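Local coordinates for conserved exported protein (Bacteroides fragilis, PDB 3CLW) that is of uncharacterised biological role but probably hydrolyses O-glycosidic bonds, as an exported member of glycoside hydrolase family 30 with a TIM-barrel domain, at residues I387-K391 against M392-T396; S300-G303 against H304-F308; G375-G378 against L379-Q382; I9-K12 against Q13-Y16. All blocks are in the same frame, centred on the assembly; numbering follows the deposited sequence.

In the fold
All four contacts are local, each a place where the chain changes direction, yet they differ in burial and chemistry. Contact 1 is buried: hydroxyls and an indole govern the passage from strand 386-389 into helix 391-400. Contact 3 lies just upstream in the chain, about 7 Å away between nearest atoms, in a partly buried loop folded by serine and asparagine. Contacts 2 and 4 are surface turns, also about 7 Å apart at their nearest atoms, and both use a side-chain oxygen to hold a backbone N-H two residues ahead. Contact 2 leads into barrel strand 307-310, whereas contact 4 bends the long strand 6-25. Contacts 1 and 2 lie on opposite sides of the chain's centre.

Contact 1 of 4, residues I387-K391 against M392-T396; sequences ISTTK and MLWTT
Thr390 joins strand 386-389 to helix 391-400, and its backbone carbonyl and side chain both face the first turn of that helix. The regular helical pattern starts at once, with Thr395 N bonded to Lys391 O at 2.8 Å. Thr390 is the N-cap: OG1 sits between its own N and carbonyl carbon (chi1 69°), where it accepts weak bonds from Met392 N at 3.2 Å and Leu393 N at 3.4 Å. The hydroxyl also bonds to the backbone of the preceding loop, with Val366 O and Pro367 O as its partners, so this buried polar atom is satisfied. Met392 folds past the threonine, its CB 3.3 Å from Thr390 OG1 and its CE close to both OG1 and CB of Thr390. Thr389 serves the tryptophan instead. Trp394 NE1 donates to Thr389 OG1 at 3.0 Å, the hydroxyl standing at the indole edge in the ring plane, and the bond is nearly straight (159°). Meanwhile Thr389 CG2 meets Leu393 CD1 at 4.0 Å, and Leu393 CD2 lies over the centre of the indole face. Thr389 thus uses hydroxyl and methyl together, whereas Thr390 suits its place by its short hydroxyl: a threonine N-cap, with weak capping bonds, at a strand-to-helix junction.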
loop_
_atom_site.group_PDB
_atom_site.type_symbol
_atom_site.label_atom_id
_atom_site.label_comp_id
_atom_site.label_asym_id
_atom_site.label_seq_id
_atom_site.Cartn_x
_atom_site.Cartn_y
_atom_site.Cartn_z
ATOM N N ILE A 387 9.922 -19.137 4.916
ATOM C CA ILE A 387 9.650 -18.008 4.032
ATOM C C ILE A 387 9.471 -18.504 2.576
ATOM O O ILE A 387 10.322 -19.218 2.040
ATOM C CB ILE A 387 10.812 -16.986 4.137
ATOM C CG1 ILE A 387 10.913 -16.465 5.565
ATOM C CG2 ILE A 387 10.659 -15.852 3.148
ATOM C CD1 ILE A 387 12.321 -16.129 5.963
ATOM N N SER A 388 8.352 -18.140 1.953
ATOM C CA SER A 388 8.144 -18.453 0.545
ATOM C C SER A 388 7.756 -17.162 -0.217
ATOM O O SER A 388 6.770 -16.527 0.121
ATOM C CB SER A 388 7.052 -19.525 0.473
ATOM O OG SER A 388 6.688 -19.838 -0.851
ATOM N N THR A 389 8.530 -16.752 -1.215
ATOM C CA THR A 389 8.153 -15.580 -2.018
ATOM C C THR A 389 7.054 -15.940 -3.014
ATOM O O THR A 389 7.030 -17.054 -3.525
ATOM C CB THR A 389 9.355 -14.931 -2.770
ATOM O OG1 THR A 389 9.877 -15.843 -3.750
ATOM C CG2 THR A 389 10.445 -14.555 -1.788
ATOM N N THR A 390 6.107 -15.026 -3.239
ATOM C CA THR A 390 5.093 -15.270 -4.231
ATOM C C THR A 390 5.491 -14.525 -5.494
ATOM O O THR A 390 6.430 -13.716 -5.480
ATOM C CB THR A 390 3.687 -14.823 -3.759
ATOM O OG1 THR A 390 3.654 -13.396 -3.672
ATOM C CG2 THR A 390 3.325 -15.436 -2.414
ATOM N N LYS A 391 4.817 -14.799 -6.602
ATOM C CA LYS A 391 5.085 -14.036 -7.822
ATOM C C LYS A 391 4.631 -12.558 -7.693
ATOM O O LYS A 391 5.070 -11.691 -8.474
ATOM C CB LYS A 391 4.440 -14.711 -9.031
ATOM C CG LYS A 391 5.087 -16.075 -9.380
ATOM C CD LYS A 391 6.481 -15.863 -9.973
ATOM C CE LYS A 391 7.187 -17.189 -10.236
ATOM N NZ LYS A 391 8.509 -16.925 -10.888
ATOM N N MET A 392 3.747 -12.310 -6.721
ATOM C CA MET A 392 3.253 -10.997 -6.387
ATOM C C MET A 392 4.410 -10.201 -5.836
ATOM O O MET A 392 4.509 -9.016 -6.103
ATOM C CB MET A 392 2.085 -11.061 -5.386
ATOM C CG MET A 392 0.717 -11.462 -6.030
ATOM S SD MET A 392 -0.651 -11.909 -4.957
ATOM C CE MET A 392 -0.057 -13.505 -4.330
ATOM N N LEU A 393 5.316 -10.843 -5.097
ATOM C CA LEU A 393 6.460 -10.096 -4.611
ATOM C C LEU A 393 7.263 -9.613 -5.806
ATOM O O LEU A 393 7.619 -8.450 -5.896
ATOM C CB LEU A 393 7.335 -10.925 -3.643
ATOM C CG LEU A 393 8.497 -10.175 -2.953
ATOM C CD1 LEU A 393 8.909 -10.819 -1.634
ATOM C CD2 LEU A 393 9.718 -10.114 -3.855
ATOM N N TRP A 394 7.548 -10.521 -6.727
ATOM C CA TRP A 394 8.400 -10.207 -7.869
ATOM C C TRP A 394 7.779 -9.224 -8.890
ATOM O O TRP A 394 8.464 -8.345 -9.433
ATOM C CB TRP A 394 8.943 -11.513 -8.468
ATOM C CG TRP A 394 9.697 -12.260 -7.392
ATOM C CD1 TRP A 394 9.332 -13.448 -6.787
ATOM C CD2 TRP A 394 10.907 -11.826 -6.728
ATOM N NE1 TRP A 394 10.277 -13.780 -5.838
ATOM C CE2 TRP A 394 11.224 -12.793 -5.763
ATOM C CE3 TRP A 394 11.744 -10.695 -6.860
ATOM C CZ2 TRP A 394 12.361 -12.692 -4.944
ATOM C CZ3 TRP A 394 12.836 -10.579 -6.049
ATOM C CH2 TRP A 394 13.142 -11.572 -5.086
ATOM N N THR A 395 6.482 -9.324 -9.106
ATOM C CA THR A 395 5.834 -8.401 -10.041
ATOM C C THR A 395 5.729 -7.000 -9.438
ATOM O O THR A 395 5.829 -6.011 -10.172
ATOM C CB THR A 395 4.452 -8.886 -10.512
ATOM O OG1 THR A 395 3.574 -9.027 -9.389
ATOM C CG2 THR A 395 4.580 -10.229 -11.247
ATOM N N THR A 396 5.556 -6.917 -8.117
ATOM C CA THR A 396 5.646 -5.614 -7.421
ATOM C C THR A 396 7.048 -5.039 -7.594
ATOM O O THR A 396 7.215 -3.868 -7.940
ATOM C CB THR A 396 5.325 -5.710 -5.915
ATOM O OG1 THR A 396 4.016 -6.243 -5.741
ATOM C CG2 THR A 396 5.373 -4.338 -5.256
#

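Contact 2 of 4, residues S300-G303 against H304-F308; sequences SANG and HNTKF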
loop_
_atom_site.group_PDB
_atom_site.type_symbol
_atom_site.label_atom_id
_atom_site.label_comp_id
_atom_site.label_asym_id
_atom_site.label_seq_id
_atom_site.Cartn_x
_atom_site.Cartn_y
_atom_site.Cartn_z
ATOM N N SER A 300 -8.437 15.541 -10.288
ATOM C CA SER A 300 -7.569 16.558 -10.901
ATOM C C SER A 300 -8.295 17.901 -11.196
ATOM O O SER A 300 -7.660 18.941 -11.345
ATOM C CB SER A 300 -6.882 16.009 -12.149
ATOM O OG SER A 300 -7.834 15.795 -13.177
ATOM N N ALA A 301 -9.622 17.880 -11.262
ATOM C CA ALA A 301 -10.384 19.127 -11.445
ATOM C C ALA A 301 -10.612 19.902 -10.121
ATOM O O ALA A 301 -11.315 20.908 -10.107
ATOM C CB ALA A 301 -11.716 18.838 -12.166
ATOM N N ASN A 302 -10.001 19.464 -9.014
ATOM C CA ASN A 302 -10.146 20.186 -7.739
ATOM C C ASN A 302 -9.304 21.470 -7.645
ATOM O O ASN A 302 -9.445 22.258 -6.698
ATOM C CB ASN A 302 -9.922 19.233 -6.541
ATOM C CG ASN A 302 -8.463 19.118 -6.106
ATOM O OD1 ASN A 302 -7.544 19.361 -6.867
ATOM N ND2 ASN A 302 -8.261 18.761 -4.848
ATOM N N GLY A 303 -8.415 21.661 -8.620
ATOM C CA GLY A 303 -7.634 22.893 -8.724
ATOM C C GLY A 303 -6.563 23.017 -7.657
ATOM O O GLY A 303 -6.069 24.115 -7.374
ATOM N N HIS A 304 -6.192 21.875 -7.074
ATOM C CA HIS A 304 -5.299 21.866 -5.913
ATOM C C HIS A 304 -4.066 20.964 -6.014
ATOM O O HIS A 304 -3.234 20.930 -5.080
ATOM C CB HIS A 304 -6.104 21.516 -4.679
ATOM C CG HIS A 304 -6.255 22.652 -3.736
ATOM N ND1 HIS A 304 -7.274 23.582 -3.843
ATOM C CD2 HIS A 304 -5.518 23.011 -2.659
ATOM C CE1 HIS A 304 -7.158 24.464 -2.863
ATOM N NE2 HIS A 304 -6.100 24.138 -2.131
ATOM N N ASN A 305 -3.966 20.257 -7.144
ATOM C CA ASN A 305 -2.849 19.352 -7.410
ATOM C C ASN A 305 -2.789 18.231 -6.349
ATOM O O ASN A 305 -1.715 17.833 -5.913
ATOM C CB ASN A 305 -1.521 20.133 -7.490
ATOM C CG ASN A 305 -0.457 19.425 -8.334
ATOM O OD1 ASN A 305 -0.768 18.702 -9.284
ATOM N ND2 ASN A 305 0.809 19.659 -8.004
ATOM N N THR A 306 -3.950 17.738 -5.943
ATOM C CA THR A 306 -4.049 16.704 -4.927
ATOM C C THR A 306 -3.578 15.387 -5.490
ATOM O O THR A 306 -3.951 15.011 -6.582
ATOM C CB THR A 306 -5.482 16.621 -4.381
ATOM O OG1 THR A 306 -5.803 17.899 -3.824
ATOM C CG2 THR A 306 -5.641 15.530 -3.297
ATOM N N LYS A 307 -2.715 14.716 -4.739
ATOM C CA LYS A 307 -2.265 13.364 -5.089
ATOM C C LYS A 307 -3.311 12.265 -4.795
ATOM O O LYS A 307 -4.260 12.448 -4.023
ATOM C CB LYS A 307 -0.949 13.054 -4.376
ATOM C CG LYS A 307 0.270 13.791 -4.922
ATOM C CD LYS A 307 1.450 13.548 -4.048
ATOM C CE LYS A 307 2.704 14.091 -4.691
ATOM N NZ LYS A 307 3.920 13.801 -3.871
ATOM N N PHE A 308 -3.107 11.116 -5.430
ATOM C CA PHE A 308 -3.785 9.898 -5.031
ATOM C C PHE A 308 -2.779 8.816 -4.555
ATOM O O PHE A 308 -1.704 8.694 -5.122
ATOM C CB PHE A 308 -4.659 9.359 -6.183
ATOM C CG PHE A 308 -5.406 8.110 -5.810
ATOM C CD1 PHE A 308 -6.472 8.176 -4.930
ATOM C CD2 PHE A 308 -4.996 6.882 -6.295
ATOM C CE1 PHE A 308 -7.150 7.026 -4.561
ATOM C CE2 PHE A 308 -5.643 5.729 -5.930
ATOM C CZ PHE A 308 -6.726 5.788 -5.062
HETATM O O HOH W 1 -5.679 17.534 -8.223
#
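Asn302 reaches across the turn to His304 and Thr306, its CB directed at the chain that follows. CG lies between the backbone N and the carbonyl carbon (chi1 88°), which folds the amide back over the turn. At this level Asn302 CG lies 3.7 Å from both CB and N of His304.

The two ends of the amide then do different work. OD1 accepts from His304 N at 2.9 Å, the donor standing well above the carbonyl plane, 54° out of it. A water lies 2.9 Å from Asn302 OD1 and also accepts a weak bond from Thr306 N, so it may link the amide to the backbone there. ND2 points along the chain instead and donates to Thr306 OG1 at 2.8 Å, a fairly straight bond (159°) with the hydroxyl in the amide plane. Its other bond goes to Phe256 O, while Thr306 OG1 also pairs with Asn272 OD1; bonds at both ends should hold the buried amide's rotation. Asparagine fits because one short side chain presents an acceptor and a donor side by side.

Between Asn302 and His304, Gly303 takes a positive phi, a conformation that glycine adopts with little strain. Thr306, its hydroxyl engaged, packs on Leu299 of helix 285-300. The bond from Asn302 OD1 to the N-H two residues ahead defines an Asx turn, here part of a helix-to-strand loop leading into strand 307-310 of the TIM barrel.

Contact 3 of 4, residues G375-G378 against L379-Q382; sequences GSNG and LSLQ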
loop_
_atom_site.group_PDB
_atom_site.type_symbol
_atom_site.label_atom_id
_atom_site.label_comp_id
_atom_site.label_asym_id
_atom_site.label_seq_id
_atom_site.Cartn_x
_atom_site.Cartn_y
_atom_site.Cartn_z
ATOM N N GLY A 375 4.856 -30.556 9.637
ATOM C CA GLY A 375 4.024 -31.134 10.677
ATOM C C GLY A 375 3.430 -30.166 11.695
ATOM O O GLY A 375 2.725 -30.595 12.618
ATOM N N SER A 376 3.706 -28.864 11.523
ATOM C CA SER A 376 3.325 -27.838 12.505
ATOM C C SER A 376 2.057 -27.141 12.063
ATOM O O SER A 376 1.700 -27.179 10.877
ATOM C CB SER A 376 4.455 -26.840 12.692
ATOM O OG SER A 376 5.709 -27.511 12.795
ATOM N N ASN A 377 1.368 -26.510 13.011
ATOM C CA ASN A 377 0.123 -25.811 12.691
ATOM C C ASN A 377 0.376 -24.313 12.352
ATOM O O ASN A 377 1.541 -23.850 12.345
ATOM C CB ASN A 377 -0.910 -26.023 13.817
ATOM C CG ASN A 377 -0.461 -25.454 15.162
ATOM O OD1 ASN A 377 0.480 -24.658 15.249
ATOM N ND2 ASN A 377 -1.154 -25.851 16.228
ATOM N N GLY A 378 -0.694 -23.571 12.068
ATOM C CA GLY A 378 -0.582 -22.139 11.742
ATOM C C GLY A 378 -0.182 -21.281 12.928
ATOM O O GLY A 378 0.502 -20.276 12.768
ATOM N N LEU A 379 -0.586 -21.682 14.131
ATOM C CA LEU A 379 -0.206 -20.958 15.349
ATOM C C LEU A 379 1.270 -21.061 15.644
ATOM O O LEU A 379 1.810 -20.195 16.318
ATOM C CB LEU A 379 -0.986 -21.424 16.580
ATOM C CG LEU A 379 -2.361 -20.803 16.829
ATOM C CD1 LEU A 379 -3.061 -21.598 17.941
ATOM C CD2 LEU A 379 -2.278 -19.299 17.172
ATOM N N SER A 380 1.928 -22.106 15.134
ATOM C CA SER A 380 3.354 -22.259 15.359
ATOM C C SER A 380 4.129 -21.142 14.663
ATOM O O SER A 380 5.230 -20.833 15.069
ATOM C CB SER A 380 3.852 -23.610 14.873
ATOM O OG SER A 380 3.717 -23.671 13.472
ATOM N N LEU A 381 3.541 -20.566 13.608
ATOM C CA LEU A 381 4.132 -19.425 12.865
ATOM C C LEU A 381 4.345 -18.191 13.713
ATOM O O LEU A 381 5.089 -17.287 13.289
ATOM C CB LEU A 381 3.317 -19.077 11.605
ATOM C CG LEU A 381 3.410 -20.120 10.476
ATOM C CD1 LEU A 381 2.359 -19.889 9.375
ATOM C CD2 LEU A 381 4.806 -20.152 9.886
ATOM N N GLN A 382 3.731 -18.133 14.899
ATOM C CA GLN A 382 4.051 -17.043 15.855
ATOM C C GLN A 382 5.535 -17.094 16.322
ATOM O O GLN A 382 6.138 -16.075 16.738
ATOM C CB GLN A 382 3.076 -17.047 17.042
ATOM C CG GLN A 382 1.648 -16.695 16.633
ATOM C CD GLN A 382 0.660 -16.501 17.791
ATOM O OE1 GLN A 382 0.935 -16.851 18.937
ATOM N NE2 GLN A 382 -0.505 -15.927 17.482
#
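Asn377 and Ser380 each bring a side-chain oxygen to the other's backbone across the start of the 3-10 segment 379-382. The asparagine folds its amide forward, CG lying between backbone N and carbonyl carbon (chi1 62°), and OD1 accepts a weak bond from Ser380 N at 2.9 Å. The serine folds the opposite way along the chain, back toward Asn377: its OG donates to Asn377 O at 2.5 Å, a length so short that the exact value is doubtful. Ser380 N is also 3.3 Å from Asn377 O, again a weak bond. At about a right angle to the hydroxyl bond lies Ser376 CB, 3.3 Å from Ser380 OG, while Ser376 OG turns away to Leu373 O. Leu381 closes the next step, its N bonding Gly378 O at 3.2 Å from well above the carbonyl plane. Beyond that, the leucine lays its side chain on Trp89 and Leu362, an apolar residue on the buried side of the turn. The lack of a side chain at Gly378 avoids a tight approach to Leu379 N. The chemistry implies that Asn377 and Ser380 tie the start of the turn through two weak N-H bonds and one very short hydroxyl bond, and that Leu381 N adds a backbone bond.

Contact 4 of 4, residues I9-K12 against Q13-Y16; sequences IIDK and QTVY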
loop_
_atom_site.group_PDB
_atom_site.type_symbol
_atom_site.label_atom_id
_atom_site.label_comp_id
_atom_site.label_asym_id
_atom_site.label_seq_id
_atom_site.Cartn_x
_atom_site.Cartn_y
_atom_site.Cartn_z
ATOM N N ILE A 9 6.969 4.960 -28.261
ATOM C CA ILE A 9 7.807 6.147 -28.145
ATOM C C ILE A 9 7.631 6.763 -26.780
ATOM O O ILE A 9 6.510 7.050 -26.343
ATOM C CB ILE A 9 7.536 7.184 -29.269
ATOM C CG1 ILE A 9 7.895 6.585 -30.644
ATOM C CG2 ILE A 9 8.341 8.494 -29.032
ATOM C CD1 ILE A 9 6.790 5.851 -31.336
ATOM N N ILE A 10 8.765 6.916 -26.104
ATOM C CA ILE A 10 8.846 7.528 -24.796
ATOM C C ILE A 10 9.036 9.029 -24.972
ATOM O O ILE A 10 9.911 9.471 -25.717
ATOM C CB ILE A 10 10.015 6.911 -24.008
ATOM C CG1 ILE A 10 9.714 5.422 -23.740
ATOM C CG2 ILE A 10 10.322 7.723 -22.721
ATOM C CD1 ILE A 10 10.685 4.721 -22.806
ATOM N N ASP A 11 8.224 9.812 -24.275
ATOM C CA ASP A 11 8.305 11.259 -24.379
ATOM C C ASP A 11 8.639 11.927 -23.022
ATOM O O ASP A 11 7.776 12.154 -22.176
ATOM C CB ASP A 11 7.012 11.781 -25.025
ATOM C CG ASP A 11 6.983 13.287 -25.188
ATOM O OD1 ASP A 11 8.062 13.956 -25.145
ATOM O OD2 ASP A 11 5.851 13.790 -25.349
ATOM N N LYS A 12 9.921 12.219 -22.835
ATOM C CA LYS A 12 10.426 12.867 -21.620
ATOM C C LYS A 12 9.845 14.265 -21.355
ATOM O O LYS A 12 9.979 14.799 -20.252
ATOM C CB LYS A 12 11.958 12.938 -21.651
ATOM C CG LYS A 12 12.661 11.578 -21.766
ATOM C CD LYS A 12 14.177 11.746 -21.800
ATOM C CE LYS A 12 14.890 10.400 -22.003
ATOM N NZ LYS A 12 16.382 10.530 -22.172
ATOM N N GLN A 13 9.217 14.855 -22.372
ATOM C CA GLN A 13 8.635 16.181 -22.257
ATOM C C GLN A 13 7.207 16.196 -21.724
ATOM O O GLN A 13 6.727 17.234 -21.278
ATOM C CB GLN A 13 8.693 16.908 -23.593
ATOM C CG GLN A 13 9.505 18.161 -23.529
ATOM C CD GLN A 13 10.976 17.933 -23.765
ATOM O OE1 GLN A 13 11.664 17.297 -22.963
ATOM N NE2 GLN A 13 11.483 18.484 -24.872
ATOM N N THR A 14 6.537 15.051 -21.778
ATOM C CA THR A 14 5.190 14.915 -21.239
ATOM C C THR A 14 5.275 14.201 -19.893
ATOM O O THR A 14 5.510 13.007 -19.841
ATOM C CB THR A 14 4.311 14.154 -22.216
ATOM O OG1 THR A 14 4.378 14.804 -23.494
ATOM C CG2 THR A 14 2.875 14.105 -21.750
ATOM N N VAL A 15 5.118 14.962 -18.820
ATOM C CA VAL A 15 5.329 14.504 -17.456
ATOM C C VAL A 15 3.988 14.381 -16.703
ATOM O O VAL A 15 3.142 15.267 -16.788
ATOM C CB VAL A 15 6.286 15.465 -16.708
ATOM C CG1 VAL A 15 6.598 14.954 -15.316
ATOM C CG2 VAL A 15 7.591 15.640 -17.483
ATOM N N TYR A 16 3.795 13.279 -15.983
ATOM C CA TYR A 16 2.642 13.132 -15.090
ATOM C C TYR A 16 3.004 13.293 -13.601
ATOM O O TYR A 16 3.723 14.231 -13.250
ATOM C CB TYR A 16 1.910 11.822 -15.383
ATOM C CG TYR A 16 1.586 11.721 -16.849
ATOM C CD1 TYR A 16 0.582 12.518 -17.421
ATOM C CD2 TYR A 16 2.308 10.878 -17.678
ATOM C CE1 TYR A 16 0.297 12.444 -18.793
ATOM C CE2 TYR A 16 2.041 10.797 -19.032
ATOM C CZ TYR A 16 1.042 11.582 -19.589
ATOM O OH TYR A 16 0.791 11.482 -20.934
#
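Asp11 and Thr14 frame a type I beta turn, with Lys12 and Gln13 at its corner. The backbone contributes one bond across it, Thr14 N to Asp11 O at 3.2 Å, closing the turn with the donor above the carbonyl plane.

Side-chain hydrogen bonds do the rest, and both belong to the aspartate. With CG anti to the backbone N (chi1 -180°), the carboxylate swings alongside the turn and divides its oxygens between two partners. OD1 receives Gln13 N at 3.1 Å, an N-H two residues on, which makes an Asx turn inside the beta turn. OD2 takes the proton of Thr14 OG1 at 2.6 Å. Each oxygen is approached from above the carboxylate plane, by 60° for Gln13 N. Aspartate suits this first position because its short arm carries two acceptors, and threonine suits the last because, with OG1 beside its own N, it can give the carboxylate a hydroxyl while its N-H closes the turn. Donors on both oxygens would help to keep the group ionised.

Van der Waals contacts are few and pair carbon with oxygen: Gln13 CB is 3.4 Å from Asp11 OD1, and Val15 CG2 is 3.8 Å from Lys12 O. The long polar chains of Lys12 and Gln13 suit an exposed corner; Lys12 NZ makes a long, weak ion pair with Asp457.

Within the fold, the turn bends strand 6-25. Asp11 and Thr14 both bond the backbone of Ala411 in strand 408-414, while Ile10 packs inward on strands 438-444 and 450-455; further along, the same long strand pairs with 353-356 of the barrel.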